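Local structure of alkaline phosphatase D (Bacillus subtilis, 2YEQ) at residues Y127-Y132 with N159-K164; S163-V168 with G413-D418; P2-Y7 with G95-P100; F9-A14 with R28-P33. The protein hydrolyses phosphate monoesters to an alcohol and phosphate at an active site that holds iron and calcium ions. All coordinates share one frame; numbering follows the deposited sequence.

Contact 1: residues Y127-Y132 with N159-K164; sequences YEHGYY and NEYVSK
The imidazole of His-129 has Ser-163 CB above the centre of one face, a CH-pi contact with CB 3.6 Å from the ring centroid, and Tyr-161 O at its edge. The phenol ring of Tyr-161 in turn takes the imidazole edge on one face: His-129 CE1 stands over its centre, 3.6 Å from Tyr-161 CZ, and the planes meet at 59° in an edge-to-face pair. His-129 NE2 donates to Tyr-161 O at 2.8 Å in an almost straight bond (176°). The oxygen lies in the imidazole plane, whereas the donor stands well above the carbonyl plane. The two loops follow adjacent parallel strands, 117-122 and 145-148, of the metallophosphatase domain. These loops also supply iron ligands Cys-124, Asp-151 and Tyr-154, and Tyr-161 packs on a further one, His-382. An alanine at His-129 would probably leave Tyr-161 O without this donor, the phenol face without its edge partner, and Gly-413 N without ND1 as acceptor. Beside the rings, Glu-128 reaches Asn-159 and Tyr-161 through two waters: one links OE2 to Asn-159 N, the other OE1 to Tyr-161 N. Glu-128 OE2 also accepts from His-171 N. A third water joins His-129 O to Ser-163 OG, 2.7 Å from each.

Contact 2: residues S163-V168 with G413-D418; sequences SKTGNV and GGNGAD. With PE5 (3,6,9,12,15,18,21,24-octaoxahexacosan-1-ol), chain Z; EDO (1,2-ethanediol), chain N.
Thr-165 meets Asn-415 through every atom of its side chain. Its CB lies 3.9 Å from Asn-415 ND2, and the branches then part. CG2 packs near both the side-chain amide and the backbone N of Asn-415, while OG1, set between the backbone N and the carbonyl carbon (chi1 53°), makes the polar contact. At this tip OG1 accepts a hydrogen bond from Asn-415 N at 3.0 Å, bent to 154° at the hydrogen, and also lies 3.2 Å from Gly-414 CA. That close approach depends on Gly-414 having no side chain, since a CB there would run into both Thr-165 OG1 and Ser-163 OG. The amide of Asn-415 is fixed from elsewhere, with OD1 accepting from Val-462 N and ND2 hydrogen-bonded to Thr-463 OG1.

Next to the threonine, a water bridges the segments, accepting from Lys-164 N and donating to Gly-413 O, at 2.7 Å from Lys-164 N. Within its own loop Ser-163 OG accepts from Thr-165 N, and Ser-163 N donates to Asn-167 OD1 in a nearly straight bond of 173°. A bound polyether passes Gly-166, whose CA is 3.7 Å from its C4. At the far end of the other segment, Asp-418 OD1 accepts from the ethanediol O2 at 2.7 Å and pairs with Arg-472. A type I turn from Ser-163 to Gly-166, overlaid by an ST turn at Ser-163, thus docks on a glycine-rich loop of the phosphatase domain, whose Gly-413 lies about 8 Å from the iron ion.

Contact 3: residues P2-Y7 with G95-P100; sequences PNFSSY and GHELSP. With PE5 (3,6,9,12,15,18,21,24-octaoxahexacosan-1-ol), chain Y.
Tyr-7 spans from the N-terminal arm to the edge strand 97-105, where its hydroxyl, rather than an arm backbone N-H, bonds the backbone carbonyl of Leu-98. The OH donates to Leu-98 O at 2.6 Å, in the carbonyl plane and on a lone pair, with a C=O...donor angle of 138°. CG of Tyr-7 is anti to the backbone N (chi1 -178°). At the ring edge, near its plane, lie Glu-97 OE1, 3.6 Å from Tyr-7 CD1, and Pro-100 CD, 3.2 Å from Tyr-7 OH.

Glu-97 touches both aromatic rings. Its chain bends at chi2 (-74°), and its CG lies 3.7 Å from Phe-4 CD1 as the two side chains slide past each other in opposite directions. The strand is one of the two outer strands of a four-stranded antiparallel sheet in the N-terminal domain, which belongs to the E-set clan. Phe-4 also rests on Thr-94 of the neighbouring strand 87-94, while a bound polyether lies over one ring face, its O1 offset toward the rim. An alanine at Phe-4 would probably open a gap beside Glu-97 CG, leaving that side chain freer to turn and the polyether without the ring beneath it.

At the arm's start, Gly-95 CA makes a CH...O contact of 3.6 Å with Pro-2 O; a CB on Gly-95 would collide with this same oxygen. A water bridges the two segments here, donating to Pro-2 O and accepting from His-96 N at 2.8 Å. The ring of Pro-2 lies against Gly-95, with Pro-2 CG 3.6 Å from Gly-95 N.

Contact 4: residues F9-A14 with R28-P33; sequences FTLGVA and RLAPDP
Phe-9 and Leu-29 lie side by side and point the same way, with Phe-9 CE1 3.6 Å from Leu-29 CD2; Thr-94 of strand 87-94 packs against both. The two segments flank the open end of a beta hairpin: a type I turn from Phe-9 to Gly-12 leads into strand 13-16, and Arg-28 ends its antiparallel partner, strand 23-28. A second apolar patch forms around Leu-11, which also packs on Arg-190 of helix 179-190. Its branches divide the work, CD2 meeting Pro-33 CB at 4.2 Å and CD1 lying 4.0 Å from Arg-28 NH1. Arg-28 itself runs fully extended from CG to NE, with CG anti to the backbone N (chi1 177°), and travels alongside Leu-11. Ala-30 CB sits over the centre of one face of the Arg-28 guanidinium. The charged end is held from outside the segments, NE donating to Ala-72 O and NH1 hydrogen-bonded to His-245 NE2.

Thr-10 forms the polar edge. Its OG1 donates to Ala-30 O at 2.6 Å, coming from above the carbonyl plane (40° out of it) with a C=O...donor angle of 132°. The same OG1 also touches the Pro-33 ring, 3.6 Å from Pro-33 CB. Peptide groups of the turn are joined to the strand end by a water that makes three hydrogen bonds: it accepts from Leu-11 N and donates to Gly-12 O and to Arg-28 O, the last at 2.8 Å.

The four contacts form two groups. Contacts 1 and 2, with centres about 7 Å apart, share Ser-163 and Lys-164 and make one network around the loops near the iron site. His-129 ND1 of contact 1 lies 3.0 Å from Gly-413 N of contact 2, and Tyr-161 O is 3.2 Å from Asn-167 ND2, both probable hydrogen bonds. Contacts 3 and 4, with centres about 10 Å apart, belong to the N-terminal part and meet by packing: Phe-9 CE2 is 3.4 Å from Ser-99 N, and Pro-31 CB is 3.6 Å from Ser-6 O. Between the groups nothing touches; contacts 1 and 4 come within about 10 Å at their nearest atoms.

Contact 1: residues Y127-Y132 with N159-K164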
loop_
_atom_site.group_PDB
_atom_site.type_symbol
_atom_site.label_atom_id
_atom_site.label_comp_id
_atom_site.label_asym_id
_atom_site.label_seq_id
_atom_site.Cartn_x
_atom_site.Cartn_y
_atom_site.Cartn_z
ATOM N N TYR A 127 1.264 13.836 -1.365
ATOM C CA TYR A 127 2.257 14.606 -2.126
ATOM C C TYR A 127 2.558 15.938 -1.498
ATOM O O TYR A 127 3.718 16.421 -1.516
ATOM C CB TYR A 127 1.746 14.779 -3.558
ATOM C CG TYR A 127 2.624 15.515 -4.553
ATOM C CD1 TYR A 127 3.588 14.825 -5.308
ATOM C CD2 TYR A 127 2.458 16.869 -4.785
ATOM C CE1 TYR A 127 4.358 15.488 -6.246
ATOM C CE2 TYR A 127 3.238 17.536 -5.716
ATOM C CZ TYR A 127 4.179 16.849 -6.436
ATOM O OH TYR A 127 4.961 17.520 -7.357
ATOM N N GLU A 128 1.535 16.529 -0.900
ATOM C CA GLU A 128 1.675 17.866 -0.343
ATOM C C GLU A 128 2.431 17.883 0.986
ATOM O O GLU A 128 2.954 18.937 1.389
ATOM C CB GLU A 128 0.294 18.476 -0.087
ATOM C CG GLU A 128 -0.626 18.521 -1.310
ATOM C CD GLU A 128 -1.954 19.207 -0.966
ATOM O OE1 GLU A 128 -2.625 18.802 0.051
ATOM O OE2 GLU A 128 -2.286 20.187 -1.670
ATOM N N HIS A 129 2.462 16.746 1.681
ATOM C CA HIS A 129 2.986 16.710 3.051
ATOM C C HIS A 129 4.511 16.587 3.149
ATOM O O HIS A 129 5.084 16.878 4.201
ATOM C CB HIS A 129 2.313 15.595 3.851
ATOM C CG HIS A 129 0.875 15.892 4.152
ATOM N ND1 HIS A 129 0.133 15.175 5.066
ATOM C CD2 HIS A 129 0.056 16.865 3.680
ATOM C CE1 HIS A 129 -1.090 15.678 5.120
ATOM N NE2 HIS A 129 -1.160 16.703 4.291
ATOM N N GLY A 130 5.150 16.181 2.066
ATOM C CA GLY A 130 6.601 16.122 2.061
ATOM C C GLY A 130 7.150 15.580 0.774
ATOM O O GLY A 130 6.398 15.218 -0.132
ATOM N N TYR A 131 8.480 15.561 0.723
ATOM C CA TYR A 131 9.252 14.997 -0.372
ATOM C C TYR A 131 9.361 13.497 -0.197
ATOM O O TYR A 131 9.273 12.972 0.925
ATOM C CB TYR A 131 10.631 15.745 -0.476
ATOM C CG TYR A 131 10.366 17.181 -0.866
ATOM C CD1 TYR A 131 10.098 17.528 -2.197
ATOM C CD2 TYR A 131 10.222 18.166 0.105
ATOM C CE1 TYR A 131 9.775 18.837 -2.553
ATOM C CE2 TYR A 131 9.885 19.457 -0.232
ATOM C CZ TYR A 131 9.657 19.787 -1.566
ATOM O OH TYR A 131 9.294 21.066 -1.869
ATOM N N TYR A 132 9.516 12.812 -1.319
ATOM C CA TYR A 132 9.617 11.367 -1.403
ATOM C C TYR A 132 11.056 10.817 -1.207
ATOM O O TYR A 132 11.466 9.819 -1.800
ATOM C CB TYR A 132 9.025 10.886 -2.729
ATOM C CG TYR A 132 7.493 11.077 -2.886
ATOM C CD1 TYR A 132 6.667 11.406 -1.805
ATOM C CD2 TYR A 132 6.893 10.872 -4.126
ATOM C CE1 TYR A 132 5.274 11.568 -1.978
ATOM C CE2 TYR A 132 5.530 11.013 -4.305
ATOM C CZ TYR A 132 4.719 11.365 -3.239
ATOM O OH TYR A 132 3.358 11.487 -3.466
ATOM N N ASN A 159 -4.617 22.981 -0.022
ATOM C CA ASN A 159 -4.925 23.614 1.262
ATOM C C ASN A 159 -6.149 23.012 1.947
ATOM O O ASN A 159 -6.935 23.727 2.586
ATOM C CB ASN A 159 -5.169 25.125 1.090
ATOM C CG ASN A 159 -4.055 25.818 0.337
ATOM O OD1 ASN A 159 -4.277 26.429 -0.722
ATOM N ND2 ASN A 159 -2.846 25.734 0.877
ATOM N N GLU A 160 -6.362 21.719 1.782
ATOM C CA GLU A 160 -7.495 21.077 2.421
ATOM C C GLU A 160 -7.017 20.164 3.536
ATOM O O GLU A 160 -7.317 20.410 4.721
ATOM C CB GLU A 160 -8.340 20.335 1.394
ATOM C CG GLU A 160 -9.122 21.298 0.514
ATOM C CD GLU A 160 -9.703 20.659 -0.727
ATOM O OE1 GLU A 160 -9.786 19.410 -0.787
ATOM O OE2 GLU A 160 -10.074 21.429 -1.653
ATOM N N TYR A 161 -6.290 19.116 3.157
ATOM C CA TYR A 161 -5.742 18.172 4.121
ATOM C C TYR A 161 -4.333 18.619 4.456
ATOM O O TYR A 161 -3.382 18.306 3.735
ATOM C CB TYR A 161 -5.759 16.775 3.540
ATOM C CG TYR A 161 -5.131 15.707 4.417
ATOM C CD1 TYR A 161 -5.111 15.818 5.810
ATOM C CD2 TYR A 161 -4.558 14.592 3.851
ATOM C CE1 TYR A 161 -4.538 14.841 6.592
ATOM C CE2 TYR A 161 -4.000 13.603 4.624
ATOM C CZ TYR A 161 -3.987 13.729 5.982
ATOM O OH TYR A 161 -3.390 12.757 6.744
ATOM N N VAL A 162 -4.222 19.380 5.539
ATOM C CA VAL A 162 -3.022 20.141 5.826
ATOM C C VAL A 162 -2.219 19.492 6.957
ATOM O O VAL A 162 -2.731 19.208 8.040
ATOM C CB VAL A 162 -3.346 21.596 6.132
ATOM C CG1 VAL A 162 -2.048 22.391 6.511
ATOM C CG2 VAL A 162 -4.063 22.226 4.894
ATOM N N SER A 163 -0.947 19.232 6.668
ATOM C CA SER A 163 -0.050 18.608 7.622
ATOM C C SER A 163 0.262 19.565 8.774
ATOM O O SER A 163 0.369 20.770 8.572
ATOM C CB SER A 163 1.249 18.205 6.904
ATOM O OG SER A 163 2.295 18.009 7.809
ATOM N N LYS A 164 0.463 19.010 9.967
ATOM C CA LYS A 164 0.965 19.789 11.100
ATOM C C LYS A 164 2.274 20.497 10.804
ATOM O O LYS A 164 2.507 21.569 11.351
ATOM C CB LYS A 164 1.167 18.913 12.336
ATOM C CG LYS A 164 -0.035 18.915 13.280
ATOM C CD LYS A 164 -0.171 20.229 14.058
ATOM C CE LYS A 164 -1.554 20.867 13.879
ATOM N NZ LYS A 164 -2.649 19.987 14.359
HETATM O O HOH W 1 -4.940 19.429 0.587
HETATM O O HOH W 2 -1.898 22.335 -0.132
HETATM O O HOH W 3 4.485 18.512 6.303
#

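Contact 2: residues S163-V168 with G413-D418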
loop_
_atom_site.group_PDB
_atom_site.type_symbol
_atom_site.label_atom_id
_atom_site.label_comp_id
_atom_site.label_asym_id
_atom_site.label_seq_id
_atom_site.Cartn_x
_atom_site.Cartn_y
_atom_site.Cartn_z
ATOM N N SER A 163 -0.947 19.232 6.668
ATOM C CA SER A 163 -0.050 18.608 7.622
ATOM C C SER A 163 0.262 19.565 8.774
ATOM O O SER A 163 0.369 20.770 8.572
ATOM C CB SER A 163 1.249 18.205 6.904
ATOM O OG SER A 163 2.295 18.009 7.809
ATOM N N LYS A 164 0.463 19.010 9.967
ATOM C CA LYS A 164 0.965 19.789 11.100
ATOM C C LYS A 164 2.274 20.497 10.804
ATOM O O LYS A 164 2.507 21.569 11.351
ATOM C CB LYS A 164 1.167 18.913 12.336
ATOM C CG LYS A 164 -0.035 18.915 13.280
ATOM C CD LYS A 164 -0.171 20.229 14.058
ATOM C CE LYS A 164 -1.554 20.867 13.879
ATOM N NZ LYS A 164 -2.649 19.987 14.359
ATOM N N THR A 165 3.123 19.927 9.937
ATOM C CA THR A 165 4.399 20.576 9.608
ATOM C C THR A 165 4.379 21.340 8.270
ATOM O O THR A 165 5.422 21.773 7.791
ATOM C CB THR A 165 5.590 19.582 9.715
ATOM O OG1 THR A 165 5.343 18.404 8.935
ATOM C CG2 THR A 165 5.800 19.182 11.165
ATOM N N GLY A 166 3.182 21.531 7.690
ATOM C CA GLY A 166 3.011 22.393 6.524
ATOM C C GLY A 166 2.864 21.625 5.237
ATOM O O GLY A 166 3.478 20.568 5.053
ATOM N N ASN A 167 2.040 22.142 4.336
ATOM C CA ASN A 167 1.942 21.574 2.988
ATOM C C ASN A 167 3.009 22.158 2.054
ATOM O O ASN A 167 2.804 23.208 1.416
ATOM C CB ASN A 167 0.539 21.762 2.415
ATOM C CG ASN A 167 -0.430 20.718 2.932
ATOM O OD1 ASN A 167 -0.123 20.024 3.906
ATOM N ND2 ASN A 167 -1.583 20.577 2.271
ATOM N N VAL A 168 4.117 21.437 1.923
ATOM C CA VAL A 168 5.288 21.964 1.225
ATOM C C VAL A 168 5.154 21.895 -0.290
ATOM O O VAL A 168 5.845 22.625 -0.994
ATOM C CB VAL A 168 6.596 21.265 1.716
ATOM C CG1 VAL A 168 6.817 21.598 3.193
ATOM C CG2 VAL A 168 6.552 19.750 1.479
ATOM N N GLY A 413 1.170 13.196 6.997
ATOM C CA GLY A 413 1.263 13.658 8.374
ATOM C C GLY A 413 2.465 14.526 8.663
ATOM O O GLY A 413 2.499 15.223 9.672
ATOM N N GLY A 414 3.446 14.535 7.765
ATOM C CA GLY A 414 4.570 15.455 7.926
ATOM C C GLY A 414 5.708 14.848 8.737
ATOM O O GLY A 414 5.869 13.626 8.785
ATOM N N ASN A 415 6.497 15.688 9.395
ATOM C CA ASN A 415 7.770 15.223 9.943
ATOM C C ASN A 415 7.635 14.283 11.130
ATOM O O ASN A 415 8.453 13.353 11.303
ATOM C CB ASN A 415 8.655 16.407 10.315
ATOM C CG ASN A 415 9.050 17.236 9.119
ATOM O OD1 ASN A 415 9.147 16.725 7.987
ATOM N ND2 ASN A 415 9.274 18.523 9.350
ATOM N N GLY A 416 6.617 14.519 11.950
ATOM C CA GLY A 416 6.330 13.609 13.050
ATOM C C GLY A 416 7.395 13.682 14.139
ATOM O O GLY A 416 8.056 14.719 14.330
ATOM N N ALA A 417 7.555 12.573 14.844
ATOM C CA ALA A 417 8.367 12.552 16.068
ATOM C C ALA A 417 8.608 11.114 16.492
ATOM O O ALA A 417 8.068 10.180 15.897
ATOM C CB ALA A 417 7.670 13.349 17.175
ATOM N N ASP A 418 9.464 10.905 17.493
ATOM C CA ASP A 418 9.707 9.546 17.956
ATOM C C ASP A 418 8.494 8.991 18.715
ATOM O O ASP A 418 8.190 7.803 18.644
ATOM C CB ASP A 418 10.977 9.470 18.829
ATOM C CG ASP A 418 11.545 8.084 18.886
ATOM O OD1 ASP A 418 12.203 7.646 17.898
ATOM O OD2 ASP A 418 11.292 7.400 19.897
HETATM C C50 PE5 Z . 1.452 28.423 2.697
HETATM O O1 PE5 Z . 2.087 27.243 3.206
HETATM C C1 PE5 Z . 3.513 27.352 3.212
HETATM C C2 PE5 Z . 4.123 25.946 3.216
HETATM O O2 PE5 Z . 5.562 25.954 3.289
HETATM C C3 PE5 Z . 6.008 26.060 4.648
HETATM C C4 PE5 Z . 5.640 24.813 5.420
HETATM C C1 EDO N . 14.780 11.232 17.933
HETATM O O1 EDO N . 15.850 12.168 18.164
HETATM C C2 EDO N . 14.822 9.989 18.818
HETATM O O2 EDO N . 14.660 8.809 18.024
HETATM O O HOH W 4 0.083 16.390 10.493
#

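Contact 3: residues P2-Y7 with G95-P100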
loop_
_atom_site.group_PDB
_atom_site.type_symbol
_atom_site.label_atom_id
_atom_site.label_comp_id
_atom_site.label_asym_id
_atom_site.label_seq_id
_atom_site.Cartn_x
_atom_site.Cartn_y
_atom_site.Cartn_z
ATOM N N PRO A 2 5.788 7.229 -34.811
ATOM C CA PRO A 2 5.336 8.359 -33.997
ATOM C C PRO A 2 6.508 9.263 -33.650
ATOM O O PRO A 2 7.617 8.772 -33.388
ATOM C CB PRO A 2 4.752 7.699 -32.744
ATOM C CG PRO A 2 5.414 6.369 -32.673
ATOM C CD PRO A 2 5.563 5.948 -34.109
ATOM N N ASN A 3 6.276 10.569 -33.699
ATOM C CA ASN A 3 7.268 11.545 -33.302
ATOM C C ASN A 3 6.641 12.419 -32.240
ATOM O O ASN A 3 5.441 12.655 -32.247
ATOM C CB ASN A 3 7.763 12.351 -34.512
ATOM C CG ASN A 3 8.260 11.439 -35.651
ATOM O OD1 ASN A 3 7.612 11.329 -36.693
ATOM N ND2 ASN A 3 9.378 10.751 -35.432
ATOM N N PHE A 4 7.468 12.863 -31.309
ATOM C CA PHE A 4 7.011 13.581 -30.144
ATOM C C PHE A 4 7.683 14.914 -30.054
ATOM O O PHE A 4 8.854 15.047 -30.442
ATOM C CB PHE A 4 7.366 12.775 -28.903
ATOM C CG PHE A 4 6.669 11.459 -28.844
ATOM C CD1 PHE A 4 7.167 10.380 -29.534
ATOM C CD2 PHE A 4 5.484 11.325 -28.135
ATOM C CE1 PHE A 4 6.512 9.167 -29.498
ATOM C CE2 PHE A 4 4.811 10.113 -28.099
ATOM C CZ PHE A 4 5.317 9.037 -28.756
ATOM N N SER A 5 6.961 15.888 -29.525
ATOM C CA SER A 5 7.490 17.212 -29.285
ATOM C C SER A 5 8.127 17.281 -27.888
ATOM O O SER A 5 8.860 18.218 -27.561
ATOM C CB SER A 5 6.378 18.258 -29.466
ATOM O OG SER A 5 5.297 17.965 -28.628
ATOM N N SER A 6 7.869 16.271 -27.067
ATOM C CA SER A 6 8.491 16.196 -25.753
ATOM C C SER A 6 8.656 14.736 -25.354
ATOM O O SER A 6 7.953 13.868 -25.858
ATOM C CB SER A 6 7.644 16.950 -24.731
ATOM O OG SER A 6 8.465 17.335 -23.663
ATOM N N TYR A 7 9.628 14.462 -24.495
ATOM C CA TYR A 7 9.951 13.090 -24.094
ATOM C C TYR A 7 8.695 12.417 -23.494
ATOM O O TYR A 7 8.093 12.966 -22.584
ATOM C CB TYR A 7 11.060 13.132 -23.053
ATOM C CG TYR A 7 11.500 11.777 -22.603
ATOM C CD1 TYR A 7 12.100 10.903 -23.501
ATOM C CD2 TYR A 7 11.309 11.346 -21.288
ATOM C CE1 TYR A 7 12.524 9.668 -23.115
ATOM C CE2 TYR A 7 11.727 10.076 -20.888
ATOM C CZ TYR A 7 12.343 9.251 -21.803
ATOM O OH TYR A 7 12.757 7.967 -21.463
ATOM N N GLY A 95 8.516 5.012 -31.522
ATOM C CA GLY A 95 9.229 5.697 -32.585
ATOM C C GLY A 95 10.701 5.502 -32.306
ATOM O O GLY A 95 11.191 4.371 -32.181
ATOM N N HIS A 96 11.395 6.607 -32.125
ATOM C CA HIS A 96 12.806 6.592 -31.796
ATOM C C HIS A 96 13.047 6.825 -30.297
ATOM O O HIS A 96 14.194 6.799 -29.850
ATOM C CB HIS A 96 13.534 7.656 -32.633
ATOM C CG HIS A 96 13.272 7.539 -34.102
ATOM N ND1 HIS A 96 14.065 6.785 -34.941
ATOM C CD2 HIS A 96 12.276 8.043 -34.870
ATOM C CE1 HIS A 96 13.580 6.851 -36.172
ATOM N NE2 HIS A 96 12.489 7.598 -36.152
ATOM N N GLU A 97 11.983 7.074 -29.534
ATOM C CA GLU A 97 12.120 7.434 -28.112
ATOM C C GLU A 97 12.326 6.182 -27.254
ATOM O O GLU A 97 11.639 5.183 -27.451
ATOM C CB GLU A 97 10.894 8.210 -27.609
ATOM C CG GLU A 97 10.560 9.486 -28.387
ATOM C CD GLU A 97 11.510 10.635 -28.112
ATOM O OE1 GLU A 97 12.188 10.633 -27.046
ATOM O OE2 GLU A 97 11.566 11.550 -28.978
ATOM N N LEU A 98 13.279 6.241 -26.325
ATOM C CA LEU A 98 13.578 5.115 -25.428
ATOM C C LEU A 98 13.205 5.440 -23.986
ATOM O O LEU A 98 13.495 6.516 -23.491
ATOM C CB LEU A 98 15.063 4.784 -25.456
ATOM C CG LEU A 98 15.612 4.032 -26.649
ATOM C CD1 LEU A 98 17.149 3.960 -26.510
ATOM C CD2 LEU A 98 15.002 2.632 -26.719
ATOM N N SER A 99 12.559 4.494 -23.316
ATOM C CA SER A 99 12.241 4.636 -21.895
ATOM C C SER A 99 13.486 4.456 -21.033
ATOM O O SER A 99 14.492 3.885 -21.476
ATOM C CB SER A 99 11.188 3.598 -21.481
ATOM O OG SER A 99 11.734 2.278 -21.362
ATOM N N PRO A 100 13.437 4.925 -19.791
ATOM C CA PRO A 100 14.382 4.397 -18.814
ATOM C C PRO A 100 14.371 2.863 -18.781
ATOM O O PRO A 100 13.371 2.217 -19.115
ATOM C CB PRO A 100 13.872 4.955 -17.488
ATOM C CG PRO A 100 12.970 6.075 -17.842
ATOM C CD PRO A 100 12.390 5.733 -19.144
HETATM C C50 PE5 Y . 2.477 10.165 -32.577
HETATM O O1 PE5 Y . 2.510 10.826 -31.301
HETATM C C1 PE5 Y . 2.423 12.259 -31.404
HETATM C C2 PE5 Y . 2.723 12.944 -30.065
HETATM O O2 PE5 Y . 3.094 14.337 -30.190
HETATM C C3 PE5 Y . 3.175 15.035 -28.934
HETATM C C4 PE5 Y . 4.434 14.694 -28.163
HETATM O O HOH W 5 10.159 9.056 -32.524
#

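Contact 4: residues F9-A14 with R28-P33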
loop_
_atom_site.group_PDB
_atom_site.type_symbol
_atom_site.label_atom_id
_atom_site.label_comp_id
_atom_site.label_asym_id
_atom_site.label_seq_id
_atom_site.Cartn_x
_atom_site.Cartn_y
_atom_site.Cartn_z
ATOM N N PHE A 9 8.033 9.454 -21.876
ATOM C CA PHE A 9 8.033 8.560 -20.711
ATOM C C PHE A 9 8.256 9.355 -19.417
ATOM O O PHE A 9 9.135 9.034 -18.627
ATOM C CB PHE A 9 9.095 7.468 -20.868
ATOM C CG PHE A 9 8.918 6.600 -22.094
ATOM C CD1 PHE A 9 7.932 5.622 -22.140
ATOM C CD2 PHE A 9 9.754 6.741 -23.187
ATOM C CE1 PHE A 9 7.774 4.821 -23.240
ATOM C CE2 PHE A 9 9.600 5.922 -24.321
ATOM C CZ PHE A 9 8.627 4.961 -24.338
ATOM N N THR A 10 7.446 10.389 -19.217
ATOM C CA THR A 10 7.574 11.307 -18.089
ATOM C C THR A 10 7.203 10.633 -16.763
ATOM O O THR A 10 7.520 11.156 -15.696
ATOM C CB THR A 10 6.615 12.508 -18.285
ATOM O OG1 THR A 10 5.278 11.988 -18.493
ATOM C CG2 THR A 10 7.044 13.382 -19.523
ATOM N N LEU A 11 6.482 9.517 -16.826
ATOM C CA LEU A 11 6.082 8.780 -15.610
ATOM C C LEU A 11 6.936 7.545 -15.405
ATOM O O LEU A 11 6.632 6.693 -14.550
ATOM C CB LEU A 11 4.612 8.373 -15.688
ATOM C CG LEU A 11 3.690 9.568 -15.945
ATOM C CD1 LEU A 11 2.245 9.112 -15.841
ATOM C CD2 LEU A 11 3.962 10.721 -15.016
ATOM N N GLY A 12 7.999 7.443 -16.202
ATOM C CA GLY A 12 8.939 6.333 -16.096
ATOM C C GLY A 12 8.358 5.003 -16.503
ATOM O O GLY A 12 7.498 4.901 -17.392
ATOM N N VAL A 13 8.853 3.959 -15.845
ATOM C CA VAL A 13 8.455 2.603 -16.102
ATOM C C VAL A 13 8.200 1.879 -14.779
ATOM O O VAL A 13 8.515 2.398 -13.699
ATOM C CB VAL A 13 9.531 1.839 -16.928
ATOM C CG1 VAL A 13 9.808 2.548 -18.293
ATOM C CG2 VAL A 13 10.846 1.641 -16.107
ATOM N N ALA A 14 7.603 0.706 -14.865
ATOM C CA ALA A 14 7.298 -0.077 -13.663
ATOM C C ALA A 14 7.142 -1.517 -14.057
ATOM O O ALA A 14 6.945 -1.837 -15.237
ATOM C CB ALA A 14 6.004 0.438 -12.943
ATOM N N ARG A 28 3.552 4.482 -19.592
ATOM C CA ARG A 28 2.498 5.329 -20.107
ATOM C C ARG A 28 3.159 6.416 -20.952
ATOM O O ARG A 28 4.174 7.036 -20.530
ATOM C CB ARG A 28 1.689 5.974 -18.977
ATOM C CG ARG A 28 0.584 6.955 -19.507
ATOM C CD ARG A 28 -0.350 7.495 -18.450
ATOM N NE ARG A 28 -1.119 8.561 -19.081
ATOM C CZ ARG A 28 -1.576 9.661 -18.510
ATOM N NH1 ARG A 28 -1.448 9.884 -17.213
ATOM N NH2 ARG A 28 -2.214 10.554 -19.276
ATOM N N LEU A 29 2.575 6.673 -22.118
ATOM C CA LEU A 29 2.987 7.807 -22.965
ATOM C C LEU A 29 2.242 9.062 -22.540
ATOM O O LEU A 29 1.028 9.159 -22.737
ATOM C CB LEU A 29 2.711 7.520 -24.437
ATOM C CG LEU A 29 3.199 6.169 -24.941
ATOM C CD1 LEU A 29 2.902 6.001 -26.456
ATOM C CD2 LEU A 29 4.698 6.028 -24.642
ATOM N N ALA A 30 2.980 10.012 -21.953
ATOM C CA ALA A 30 2.420 11.230 -21.391
ATOM C C ALA A 30 3.398 12.421 -21.497
ATOM O O ALA A 30 3.848 12.949 -20.477
ATOM C CB ALA A 30 2.029 10.982 -19.911
ATOM N N PRO A 31 3.731 12.845 -22.721
ATOM C CA PRO A 31 4.629 14.011 -22.914
ATOM C C PRO A 31 4.231 15.315 -22.201
ATOM O O PRO A 31 5.115 16.086 -21.882
ATOM C CB PRO A 31 4.673 14.189 -24.439
ATOM C CG PRO A 31 3.487 13.386 -24.976
ATOM C CD PRO A 31 3.291 12.266 -24.001
ATOM N N ASP A 32 2.939 15.532 -21.916
ATOM C CA ASP A 32 2.434 16.664 -21.060
ATOM C C ASP A 32 1.539 16.113 -19.915
ATOM O O ASP A 32 0.301 16.171 -20.011
ATOM C CB ASP A 32 1.612 17.614 -21.951
ATOM C CG ASP A 32 1.216 18.915 -21.267
ATOM O OD1 ASP A 32 1.450 19.101 -20.056
ATOM O OD2 ASP A 32 0.655 19.776 -21.989
ATOM N N PRO A 33 2.151 15.604 -18.839
ATOM C CA PRO A 33 1.466 14.645 -17.966
ATOM C C PRO A 33 0.371 15.206 -17.058
ATOM O O PRO A 33 -0.619 14.531 -16.816
ATOM C CB PRO A 33 2.618 14.048 -17.131
ATOM C CG PRO A 33 3.709 15.091 -17.181
ATOM C CD PRO A 33 3.595 15.682 -18.534
HETATM O O HOH W 6 6.167 7.341 -18.544
#